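Local coordinates for protein N-(5'-phosphoribosyl)anthranilate isomerase (Pyrococcus furiosus, PDB 4AAJ) that catalyses the isomerisation of N-(5-phospho-beta-D-ribosyl)anthranilate to 1-(2-carboxyphenylamino)-1-deoxy-D-ribulose 5-phosphate, the third step from chorismate to tryptophan, at residues A[94-100]-A[115-121]; A[149-154]-A[174-180]. All blocks are in the same frame, centred on the assembly; numbering follows the deposited sequence.

How the contacts relate
Both contacts join neighbouring parallel strands of one eight-stranded TIM barrel: contact 1 pairs the fourth with the fifth, contact 2 the sixth with the seventh. They meet where strand 117-123 runs beside strand 149-153, and where K120 N and M149 O, and K120 O and L151 N, form probable hydrogen bonds. Each has a buried middle and more open ends. Outside, both are largely aliphatic and packed against helices, though contact 1 adds K120, whose amine holds a water near the C-terminal end. Inside they differ: contact 1 has an aromatic pair, a glutamine and a methionine, whereas contact 2 is mostly hydrocarbon until D153 near the C-terminal end, with G180 beyond it close to a bound sulfate.

Contact 1 (A[94-100]-A[115-121]); sequences QYIQVHS and GVFVMKA
Y95 meets F117 at a slant at the start of two parallel strands, 95-98 and 117-121, which with helix 104-114 form a beta-alpha-beta unit of the TIM barrel. The touching atoms are CD2 of Y95 and CB of F117, 3.6 Å apart, and the two ring planes are inclined at 43°. F117 holds CG opposite its backbone N (chi1 -179°), which carries the far end of its ring away from Y95. Further along this inner face, Q97 and M119 run alongside each other. M119 is extended as far as SD and then bends at chi3 (60°), bringing its methyl CE to 3.2 Å from Q97 OE1; that oxygen takes its hydrogen bond from K24. On the outer face, I96 and V118 point the same way, with CG1 of I96 3.9 Å from CG2 of V118, while V98 meets the other methyl of V118 obliquely. Helices 81-91 and 104-114 cover these aliphatic groups. Five backbone hydrogen bonds tie the strands, among them M119 N to I96 O at 2.8 Å. At the C-terminal end, the chain of K120 stays extended until chi4, where a turn brings NZ toward S100. Y145 and F122 offer it cation-pi contacts. One water accepts hydrogen bonds from K120 NZ at 2.7 Å and from S100 N at 2.9 Å.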
# COMPACT_ATOMS: atom_id res chain seq x y z
N GLN A 94 6.53 12.35 -0.33
CA GLN A 94 6.53 12.41 -1.80
C GLN A 94 5.67 11.30 -2.41
O GLN A 94 5.43 11.27 -3.64
CB GLN A 94 7.96 12.30 -2.32
CG GLN A 94 8.81 13.52 -1.99
CD GLN A 94 10.24 13.34 -2.44
OE1 GLN A 94 10.98 12.56 -1.87
NE2 GLN A 94 10.63 14.08 -3.47
N TYR A 95 5.18 10.43 -1.53
CA TYR A 95 4.37 9.27 -1.89
C TYR A 95 3.21 9.24 -0.94
O TYR A 95 3.42 9.35 0.28
CB TYR A 95 5.16 7.96 -1.71
CG TYR A 95 6.37 7.87 -2.62
CD1 TYR A 95 7.59 8.45 -2.27
CD2 TYR A 95 6.27 7.21 -3.85
CE1 TYR A 95 8.69 8.38 -3.12
CE2 TYR A 95 7.36 7.13 -4.71
CZ TYR A 95 8.56 7.72 -4.34
OH TYR A 95 9.64 7.62 -5.19
N ILE A 96 2.00 9.09 -1.47
CA ILE A 96 0.81 8.93 -0.61
C ILE A 96 -0.00 7.71 -0.98
O ILE A 96 -0.03 7.28 -2.15
CB ILE A 96 -0.08 10.19 -0.58
CG1 ILE A 96 -0.83 10.40 -1.91
CG2 ILE A 96 0.75 11.41 -0.19
CD1 ILE A 96 -1.86 11.52 -1.85
N GLN A 97 -0.66 7.14 0.02
CA GLN A 97 -1.51 5.99 -0.18
C GLN A 97 -2.87 6.36 0.36
O GLN A 97 -3.04 6.58 1.57
CB GLN A 97 -0.93 4.76 0.49
CG GLN A 97 -1.80 3.52 0.40
CD GLN A 97 -1.09 2.31 0.96
OE1 GLN A 97 0.09 2.11 0.70
NE2 GLN A 97 -1.80 1.52 1.74
N VAL A 98 -3.82 6.48 -0.55
CA VAL A 98 -5.15 6.96 -0.20
C VAL A 98 -6.11 5.78 0.01
O VAL A 98 -6.37 5.02 -0.93
CB VAL A 98 -5.70 7.90 -1.29
CG1 VAL A 98 -7.07 8.41 -0.90
CG2 VAL A 98 -4.73 9.07 -1.53
N HIS A 99 -6.61 5.63 1.24
CA HIS A 99 -7.64 4.62 1.52
C HIS A 99 -8.91 5.30 1.95
O HIS A 99 -9.31 5.29 3.12
CB HIS A 99 -7.15 3.58 2.55
CG HIS A 99 -8.17 2.51 2.88
ND1 HIS A 99 -9.10 2.08 2.00
CD2 HIS A 99 -8.35 1.75 4.04
CE1 HIS A 99 -9.85 1.12 2.58
NE2 HIS A 99 -9.39 0.91 3.82
N SER A 100 -9.58 5.93 0.97
CA SER A 100 -10.82 6.66 1.25
C SER A 100 -11.54 6.98 -0.04
O SER A 100 -11.03 6.67 -1.10
CB SER A 100 -10.53 7.98 1.95
OG SER A 100 -9.90 8.89 1.06
N GLY A 115 3.22 17.27 -6.67
CA GLY A 115 4.06 16.31 -7.38
C GLY A 115 4.21 14.97 -6.67
O GLY A 115 5.17 14.25 -6.89
N VAL A 116 3.26 14.65 -5.79
CA VAL A 116 3.27 13.37 -5.09
C VAL A 116 2.89 12.22 -6.01
O VAL A 116 2.08 12.39 -6.94
CB VAL A 116 2.35 13.35 -3.84
CG1 VAL A 116 2.93 14.22 -2.73
CG2 VAL A 116 0.92 13.76 -4.18
N PHE A 117 3.51 11.07 -5.78
CA PHE A 117 3.10 9.81 -6.39
C PHE A 117 1.93 9.26 -5.58
O PHE A 117 2.03 9.15 -4.36
CB PHE A 117 4.27 8.83 -6.33
CG PHE A 117 3.99 7.48 -6.94
CD1 PHE A 117 3.23 6.53 -6.26
CD2 PHE A 117 4.55 7.14 -8.18
CE1 PHE A 117 2.99 5.28 -6.81
CE2 PHE A 117 4.32 5.88 -8.73
CZ PHE A 117 3.54 4.95 -8.05
N VAL A 118 0.83 8.94 -6.25
CA VAL A 118 -0.40 8.53 -5.56
C VAL A 118 -0.75 7.06 -5.77
O VAL A 118 -1.00 6.62 -6.91
CB VAL A 118 -1.61 9.39 -5.97
CG1 VAL A 118 -2.86 8.95 -5.19
CG2 VAL A 118 -1.34 10.87 -5.73
N MET A 119 -0.80 6.32 -4.67
CA MET A 119 -1.34 4.97 -4.73
C MET A 119 -2.72 5.03 -4.11
O MET A 119 -2.89 5.55 -3.00
CB MET A 119 -0.45 3.97 -4.00
CG MET A 119 -1.02 2.55 -4.05
SD MET A 119 0.23 1.26 -3.94
CE MET A 119 0.93 1.69 -2.34
N LYS A 120 -3.72 4.54 -4.83
CA LYS A 120 -5.07 4.49 -4.28
C LYS A 120 -5.48 3.05 -4.01
O LYS A 120 -5.23 2.16 -4.82
CB LYS A 120 -6.11 5.21 -5.16
CG LYS A 120 -7.53 5.02 -4.59
CD LYS A 120 -8.59 5.96 -5.12
CE LYS A 120 -9.97 5.37 -4.81
NZ LYS A 120 -10.47 5.70 -3.45
N ALA A 121 -6.11 2.84 -2.86
CA ALA A 121 -6.60 1.54 -2.42
C ALA A 121 -8.03 1.29 -2.85
O ALA A 121 -8.90 2.16 -2.70
CB ALA A 121 -6.51 1.44 -0.90
O HOH W 1 -9.30 4.33 -1.40

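Contact 2 (A[149-154]-A[174-180]); sequences MVLLDT and IPVIVAG
Strands 149-153 and 176-179, the sixth and seventh of the TIM barrel, run parallel with their axes 23° apart, and I177 anchors the pairing by giving its N-H to V150 O and taking that of L152 on its own O, both at 2.8 Å. At the N-terminal end M149 bends at chi2 (52°) and chi3 (66°), folding over the other strand: its CG lies 3.7 Å from CG1 of I177, the two side chains crossing nearly at right angles, and its CE rests against CB of P175. With M149 cut back to an alanine, I177 CG1 and P175 CB would probably lose this cover, leaving a gap at the barrel's N-terminal end. L151 follows inside, its CD1 equally near I177 CG2 and A179 CB, at 3.8 Å from each. The opposite face is aliphatic too: V150 and V176 stand side by side, L152 reaches V176 obliquely, and V150 CG2 meets CD1 of I174, with helix 131-144 packed over V150, L152 and I174. G180, close to a bound sulfate, has backbone angles at which a CB would press on the preceding carbonyl O, and it would also collide with T154 CB. Beside it A179 O accepts the backbone N-H of T154 at 2.7 Å and a weak bond from T154 OG1 at 3.4 Å.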
# COMPACT_ATOMS: atom_id res chain seq x y z
N MET A 149 -0.67 4.27 -8.96
CA MET A 149 -0.62 2.83 -8.68
C MET A 149 -1.91 2.43 -7.99
O MET A 149 -2.49 3.22 -7.25
CB MET A 149 0.60 2.47 -7.81
CG MET A 149 0.78 0.97 -7.50
SD MET A 149 0.77 -0.13 -8.95
CE MET A 149 2.27 0.42 -9.77
N VAL A 150 -2.36 1.21 -8.26
CA VAL A 150 -3.56 0.68 -7.63
C VAL A 150 -3.16 -0.33 -6.56
O VAL A 150 -2.35 -1.23 -6.79
CB VAL A 150 -4.49 0.00 -8.68
CG1 VAL A 150 -5.50 -0.91 -8.01
CG2 VAL A 150 -5.20 1.04 -9.52
N LEU A 151 -3.74 -0.18 -5.38
CA LEU A 151 -3.56 -1.16 -4.33
C LEU A 151 -4.91 -1.85 -4.16
O LEU A 151 -5.94 -1.18 -4.11
CB LEU A 151 -3.12 -0.49 -3.02
CG LEU A 151 -3.09 -1.34 -1.75
CD1 LEU A 151 -1.99 -2.40 -1.77
CD2 LEU A 151 -2.91 -0.43 -0.53
N LEU A 152 -4.90 -3.18 -4.15
CA LEU A 152 -6.13 -3.96 -3.96
C LEU A 152 -6.12 -4.60 -2.59
O LEU A 152 -5.21 -5.36 -2.27
CB LEU A 152 -6.28 -5.04 -5.04
CG LEU A 152 -6.38 -4.61 -6.51
CD1 LEU A 152 -6.61 -5.84 -7.39
CD2 LEU A 152 -7.47 -3.58 -6.73
N ASP A 153 -7.12 -4.27 -1.77
CA ASP A 153 -7.25 -4.81 -0.41
C ASP A 153 -8.13 -6.04 -0.41
O ASP A 153 -9.30 -5.95 -0.77
CB ASP A 153 -7.93 -3.80 0.53
CG ASP A 153 -7.16 -2.53 0.68
OD1 ASP A 153 -5.92 -2.58 0.80
OD2 ASP A 153 -7.81 -1.46 0.70
N THR A 154 -7.56 -7.17 0.01
CA THR A 154 -8.31 -8.42 0.17
C THR A 154 -9.17 -8.38 1.44
O THR A 154 -8.68 -8.06 2.53
CB THR A 154 -7.36 -9.64 0.20
OG1 THR A 154 -6.76 -9.81 -1.09
CG2 THR A 154 -8.11 -10.92 0.59
N ILE A 174 -4.19 -4.23 -15.41
CA ILE A 174 -3.46 -3.05 -14.92
C ILE A 174 -2.42 -3.43 -13.86
O ILE A 174 -2.58 -4.44 -13.18
CB ILE A 174 -4.42 -1.97 -14.36
CG1 ILE A 174 -5.24 -2.53 -13.20
CG2 ILE A 174 -5.35 -1.43 -15.44
CD1 ILE A 174 -5.85 -1.47 -12.32
N PRO A 175 -1.34 -2.62 -13.71
CA PRO A 175 -0.41 -2.92 -12.61
C PRO A 175 -1.13 -2.74 -11.28
O PRO A 175 -1.79 -1.73 -11.09
CB PRO A 175 0.67 -1.83 -12.75
CG PRO A 175 0.53 -1.32 -14.15
CD PRO A 175 -0.95 -1.40 -14.43
N VAL A 176 -1.03 -3.73 -10.41
CA VAL A 176 -1.60 -3.62 -9.06
C VAL A 176 -0.64 -4.12 -7.99
O VAL A 176 0.18 -5.00 -8.24
CB VAL A 176 -2.95 -4.37 -8.88
CG1 VAL A 176 -3.99 -3.90 -9.88
CG2 VAL A 176 -2.76 -5.87 -8.95
N ILE A 177 -0.78 -3.57 -6.79
CA ILE A 177 -0.15 -4.12 -5.60
C ILE A 177 -1.28 -4.78 -4.83
O ILE A 177 -2.33 -4.18 -4.67
CB ILE A 177 0.47 -3.00 -4.72
CG1 ILE A 177 1.41 -2.12 -5.54
CG2 ILE A 177 1.15 -3.56 -3.48
CD1 ILE A 177 2.61 -2.83 -6.12
N VAL A 178 -1.09 -6.03 -4.40
CA VAL A 178 -2.15 -6.73 -3.69
C VAL A 178 -1.81 -6.81 -2.19
O VAL A 178 -0.66 -6.96 -1.82
CB VAL A 178 -2.43 -8.10 -4.36
CG1 VAL A 178 -1.26 -9.06 -4.16
CG2 VAL A 178 -3.74 -8.70 -3.86
N ALA A 179 -2.81 -6.64 -1.34
CA ALA A 179 -2.58 -6.68 0.11
C ALA A 179 -3.75 -7.33 0.82
O ALA A 179 -4.87 -7.35 0.31
CB ALA A 179 -2.36 -5.28 0.65
N GLY A 180 -3.48 -7.83 2.03
CA GLY A 180 -4.52 -8.36 2.89
C GLY A 180 -4.18 -9.76 3.32
O GLY A 180 -4.28 -10.72 2.54